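Local structure of geranyltranstransferase (Agrobacterium tumefaciens, 2H8O) at residues Q35-E40 / A325-F329; F91-S96 / I322-A326. The protein probably catalyses the condensation of geranyl diphosphate with isopentenyl diphosphate to give farnesyl diphosphate, as a mainly helical polyprenyl synthase. Residues are numbered along the deposited sequence.

Interaction 1: Q35-E40 / A325-F329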
loop_
_atom_site.group_PDB
_atom_site.type_symbol
_atom_site.label_atom_id
_atom_site.label_comp_id
_atom_site.label_asym_id
_atom_site.label_seq_id
_atom_site.Cartn_x
_atom_site.Cartn_y
_atom_site.Cartn_z
ATOM N N GLN A 35 28.606 -25.718 1.788
ATOM C CA GLN A 35 27.167 -25.470 1.701
ATOM C C GLN A 35 26.839 -24.035 2.106
ATOM O O GLN A 35 25.976 -23.402 1.491
ATOM C CB GLN A 35 26.386 -26.463 2.566
ATOM C CG GLN A 35 24.865 -26.217 2.658
ATOM C CD GLN A 35 24.070 -26.694 1.434
ATOM O OE1 GLN A 35 24.503 -26.540 0.281
ATOM N NE2 GLN A 35 22.884 -27.272 1.691
ATOM N N MET A 36 27.507 -23.529 3.142
ATOM C CA MET A 36 27.298 -22.137 3.559
ATOM C C MET A 36 27.772 -21.171 2.475
ATOM O O MET A 36 27.151 -20.126 2.267
ATOM C CB MET A 36 27.980 -21.839 4.900
ATOM C CG MET A 36 27.363 -22.589 6.093
ATOM S SD MET A 36 25.659 -22.111 6.537
ATOM C CE MET A 36 24.691 -23.129 5.418
ATOM N N THR A 37 28.842 -21.533 1.771
ATOM C CA THR A 37 29.277 -20.777 0.591
ATOM C C THR A 37 28.192 -20.814 -0.493
ATOM O O THR A 37 27.905 -19.803 -1.129
ATOM C CB THR A 37 30.597 -21.323 0.009
ATOM O OG1 THR A 37 31.628 -21.267 1.006
ATOM C CG2 THR A 37 31.032 -20.513 -1.198
ATOM N N ASN A 38 27.590 -21.983 -0.696
ATOM C CA ASN A 38 26.499 -22.114 -1.659
ATOM C C ASN A 38 25.398 -21.083 -1.393
ATOM O O ASN A 38 24.990 -20.353 -2.306
ATOM C CB ASN A 38 25.927 -23.531 -1.638
ATOM C CG ASN A 38 25.024 -23.825 -2.822
ATOM O OD1 ASN A 38 25.281 -23.393 -3.942
ATOM N ND2 ASN A 38 23.975 -24.598 -2.576
ATOM N N PHE A 39 24.945 -21.003 -0.145
ATOM C CA PHE A 39 23.943 -20.013 0.225
ATOM C C PHE A 39 24.446 -18.579 0.043
ATOM O O PHE A 39 23.750 -17.771 -0.558
ATOM C CB PHE A 39 23.459 -20.199 1.667
ATOM C CG PHE A 39 22.677 -19.030 2.176
ATOM C CD1 PHE A 39 21.343 -18.882 1.855
ATOM C CD2 PHE A 39 23.290 -18.047 2.920
ATOM C CE1 PHE A 39 20.623 -17.802 2.304
ATOM C CE2 PHE A 39 22.574 -16.948 3.360
ATOM C CZ PHE A 39 21.244 -16.823 3.054
ATOM N N GLU A 40 25.633 -18.272 0.569
ATOM C CA GLU A 40 26.128 -16.884 0.577
ATOM C C GLU A 40 26.255 -16.374 -0.845
ATOM O O GLU A 40 25.923 -15.222 -1.138
ATOM C CB GLU A 40 27.491 -16.788 1.261
ATOM C CG GLU A 40 27.510 -17.249 2.725
ATOM C CD GLU A 40 27.646 -16.106 3.710
ATOM O OE1 GLU A 40 26.611 -15.471 4.012
ATOM O OE2 GLU A 40 28.778 -15.857 4.194
ATOM N N ALA A 325 20.042 -24.691 3.191
ATOM C CA ALA A 325 21.248 -23.920 3.536
ATOM C C ALA A 325 20.881 -22.547 4.098
ATOM O O ALA A 325 21.546 -22.048 5.003
ATOM C CB ALA A 325 22.158 -23.775 2.339
ATOM N N ALA A 326 19.828 -21.940 3.557
ATOM C CA ALA A 326 19.351 -20.662 4.070
ATOM C C ALA A 326 18.900 -20.816 5.518
ATOM O O ALA A 326 19.226 -19.988 6.357
ATOM C CB ALA A 326 18.222 -20.121 3.213
ATOM N N ALA A 327 18.166 -21.882 5.807
ATOM C CA ALA A 327 17.715 -22.122 7.174
ATOM C C ALA A 327 18.918 -22.225 8.115
ATOM O O ALA A 327 18.938 -21.620 9.185
ATOM C CB ALA A 327 16.835 -23.391 7.254
ATOM N N ARG A 328 19.936 -22.968 7.698
ATOM C CA ARG A 328 21.131 -23.129 8.513
ATOM C C ARG A 328 21.919 -21.823 8.651
ATOM O O ARG A 328 22.404 -21.517 9.730
ATOM C CB ARG A 328 22.020 -24.241 7.952
ATOM C CG ARG A 328 22.767 -25.008 9.023
ATOM C CD ARG A 328 23.314 -26.331 8.497
ATOM N NE ARG A 328 24.408 -26.157 7.545
ATOM C CZ ARG A 328 25.689 -25.966 7.876
ATOM N NH1 ARG A 328 26.071 -25.870 9.149
ATOM N NH2 ARG A 328 26.601 -25.848 6.924
ATOM N N PHE A 329 22.027 -21.044 7.578
ATOM C CA PHE A 329 22.743 -19.757 7.641
ATOM C C PHE A 329 22.082 -18.806 8.629
ATOM O O PHE A 329 22.754 -18.218 9.484
ATOM C CB PHE A 329 22.803 -19.073 6.272
ATOM C CG PHE A 329 23.302 -17.638 6.322
ATOM C CD1 PHE A 329 24.663 -17.363 6.404
ATOM C CD2 PHE A 329 22.402 -16.573 6.287
ATOM C CE1 PHE A 329 25.126 -16.044 6.448
ATOM C CE2 PHE A 329 22.850 -15.243 6.327
ATOM C CZ PHE A 329 24.218 -14.977 6.401
HETATM O O HOH W 1 22.726 -26.974 4.871
#
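F39 lays its ring against F329, whose CB sits over the ring face, 3.9 Å from the centroid of the F39 ring and 29° off its normal, a CH-pi contact. The two rings are inclined at 31° with centroids 4.5 Å apart, an oblique pairing. The axes of the two segments cross almost at right angles (98°) and approach to 9.0 Å, so the touching residues gather round one crossing point. There A325 faces helix 34-57 with no more than a methyl: its CA lies 5.8 Å from the CA of F39, its CB 3.9 Å from CB of F39 and 3.6 Å from CD of Q35. At the next residue, CE1 of F39 reaches CB of A326 at 3.5 Å. M36 leaves its helix sideways but bends back across the crossing, CE 4.0 Å from CB of A325 and SD 4.2 Å from CB of F329, while the sulfur also lies over one face of the R328 guanidinium. The outer margin is polar. No direct hydrogen bond joins the segments; instead a water accepts from NE2 of Q35 (3.2 Å) and from NE of R328 (3.3 Å), bridging the helices. The contact is plain helix packing in the all-alpha polyprenyl synthase fold, joining the first modelled helix to the last. Its apolar side runs inward, where F39 meets F91 of helix 88-99 edge-to-face, and Q35 and N38 extend the seam along helix 321-331 by touching A321 and I322.

Interaction 2: F91-S96 / I322-A326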
loop_
_atom_site.group_PDB
_atom_site.type_symbol
_atom_site.label_atom_id
_atom_site.label_comp_id
_atom_site.label_asym_id
_atom_site.label_seq_id
_atom_site.Cartn_x
_atom_site.Cartn_y
_atom_site.Cartn_z
ATOM N N PHE A 91 15.467 -13.291 -1.957
ATOM C CA PHE A 91 16.147 -14.566 -2.083
ATOM C C PHE A 91 15.154 -15.702 -1.867
ATOM O O PHE A 91 15.101 -16.678 -2.640
ATOM C CB PHE A 91 17.296 -14.670 -1.078
ATOM C CG PHE A 91 17.843 -16.045 -0.939
ATOM C CD1 PHE A 91 18.936 -16.461 -1.680
ATOM C CD2 PHE A 91 17.253 -16.951 -0.067
ATOM C CE1 PHE A 91 19.424 -17.762 -1.529
ATOM C CE2 PHE A 91 17.748 -18.238 0.063
ATOM C CZ PHE A 91 18.818 -18.628 -0.654
ATOM N N LEU A 92 14.357 -15.578 -0.803
ATOM C CA LEU A 92 13.422 -16.635 -0.439
ATOM C C LEU A 92 12.320 -16.803 -1.493
ATOM O O LEU A 92 11.929 -17.937 -1.833
ATOM C CB LEU A 92 12.829 -16.385 0.956
ATOM C CG LEU A 92 13.826 -16.523 2.122
ATOM C CD1 LEU A 92 13.245 -15.914 3.403
ATOM C CD2 LEU A 92 14.224 -17.980 2.340
ATOM N N VAL A 93 11.827 -15.696 -2.038
ATOM C CA VAL A 93 10.846 -15.762 -3.127
ATOM C C VAL A 93 11.430 -16.489 -4.359
ATOM O O VAL A 93 10.859 -17.478 -4.883
ATOM C CB VAL A 93 10.335 -14.379 -3.525
ATOM C CG1 VAL A 93 9.373 -14.513 -4.713
ATOM C CG2 VAL A 93 9.651 -13.681 -2.331
ATOM N N ILE A 94 12.579 -16.009 -4.803
ATOM C CA ILE A 94 13.258 -16.567 -5.970
ATOM C C ILE A 94 13.502 -18.065 -5.781
ATOM O O ILE A 94 13.271 -18.871 -6.689
ATOM C CB ILE A 94 14.594 -15.818 -6.208
ATOM C CG1 ILE A 94 14.316 -14.378 -6.691
ATOM C CG2 ILE A 94 15.472 -16.574 -7.228
ATOM C CD1 ILE A 94 15.486 -13.443 -6.569
ATOM N N GLU A 95 14.000 -18.442 -4.608
ATOM C CA GLU A 95 14.382 -19.846 -4.384
ATOM C C GLU A 95 13.179 -20.766 -4.119
ATOM O O GLU A 95 13.206 -21.938 -4.468
ATOM C CB GLU A 95 15.473 -19.953 -3.320
ATOM C CG GLU A 95 16.804 -19.283 -3.768
ATOM C CD GLU A 95 17.383 -19.882 -5.081
ATOM O OE1 GLU A 95 17.202 -21.101 -5.334
ATOM O OE2 GLU A 95 18.061 -19.152 -5.861
ATOM N N SER A 96 12.115 -20.223 -3.534
ATOM C CA SER A 96 10.861 -20.972 -3.396
ATOM C C SER A 96 10.280 -21.241 -4.782
ATOM O O SER A 96 9.868 -22.368 -5.098
ATOM C CB SER A 96 9.848 -20.212 -2.541
ATOM O OG SER A 96 8.644 -20.955 -2.417
ATOM N N ILE A 322 19.496 -25.482 -1.395
ATOM C CA ILE A 322 19.686 -24.033 -1.250
ATOM C C ILE A 322 18.820 -23.448 -0.145
ATOM O O ILE A 322 19.289 -22.657 0.671
ATOM C CB ILE A 322 19.418 -23.302 -2.584
ATOM C CG1 ILE A 322 20.573 -23.597 -3.545
ATOM C CG2 ILE A 322 19.261 -21.812 -2.372
ATOM C CD1 ILE A 322 20.341 -23.125 -4.920
ATOM N N LEU A 323 17.551 -23.822 -0.120
ATOM C CA LEU A 323 16.657 -23.337 0.943
ATOM C C LEU A 323 17.018 -23.911 2.298
ATOM O O LEU A 323 16.905 -23.226 3.309
ATOM C CB LEU A 323 15.203 -23.628 0.618
ATOM C CG LEU A 323 14.595 -22.651 -0.385
ATOM C CD1 LEU A 323 13.241 -23.171 -0.872
ATOM C CD2 LEU A 323 14.484 -21.223 0.198
ATOM N N ILE A 324 17.436 -25.170 2.329
ATOM C CA ILE A 324 17.881 -25.777 3.593
ATOM C C ILE A 324 19.140 -25.057 4.103
ATOM O O ILE A 324 19.253 -24.787 5.301
ATOM C CB ILE A 324 18.077 -27.290 3.442
ATOM C CG1 ILE A 324 16.697 -27.938 3.319
ATOM C CG2 ILE A 324 18.853 -27.883 4.634
ATOM C CD1 ILE A 324 16.741 -29.394 2.983
ATOM N N ALA A 325 20.042 -24.691 3.191
ATOM C CA ALA A 325 21.248 -23.920 3.536
ATOM C C ALA A 325 20.881 -22.547 4.098
ATOM O O ALA A 325 21.546 -22.048 5.003
ATOM C CB ALA A 325 22.158 -23.775 2.339
ATOM N N ALA A 326 19.828 -21.940 3.557
ATOM C CA ALA A 326 19.351 -20.662 4.070
ATOM C C ALA A 326 18.900 -20.816 5.518
ATOM O O ALA A 326 19.226 -19.988 6.357
ATOM C CB ALA A 326 18.222 -20.121 3.213
#
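This is a buried, largely apolar helix-helix contact within the all-alpha polyprenyl synthase fold, where the C-terminal helix 321-331 packs against helix 88-99. The segments run roughly antiparallel, at 152°, with axes 10.5 Å apart at closest approach, and no hydrogen bond crosses between them; the ring of F91 and the branched side chains of L92, I322 and L323 fill the gap. F91 reaches over with its ring, CZ lying 3.6 Å from CG2 of I322 and CE2 3.7 Å from CB of A326. L323 fits between L92, E95 and S96, its CD1 4.1 Å from CA of S96. Helix 211-237 backs L92, and F250 of helix 241-267 touches L323. E95 touches I322 through OE1, 3.7 Å from CG2 of I322, while its OE2 forms a salt bridge with R42 and accepts a hydrogen bond from N46, both of helix 34-57. S96 directs its hydroxyl to the carbonyl of C230. At the leucine pair, CD2 of L323 stands 3.9 Å from CD2 of L92 and equally far from CB of E95.

Both interactions use helix 321-331 and share A325 and A326, but they engage different faces of it. A325 points at helix 34-57 in interaction 1 and takes no part in interaction 2, whereas A326 touches both partner helices. Interaction 2 is the deeper, its centre about 12 Å from the centre of the chain, against about 17 Å for that of interaction 1; its packing is mostly aliphatic and aromatic, with E95 the one charged residue. Interaction 1 buries more area, 473 against 287 Å², yet is only partly buried and adds the polar ends of Q35, E40 and R328, with a water between Q35 and R328. The two meet where CE1 of F39 lies 3.6 Å from CZ of F91.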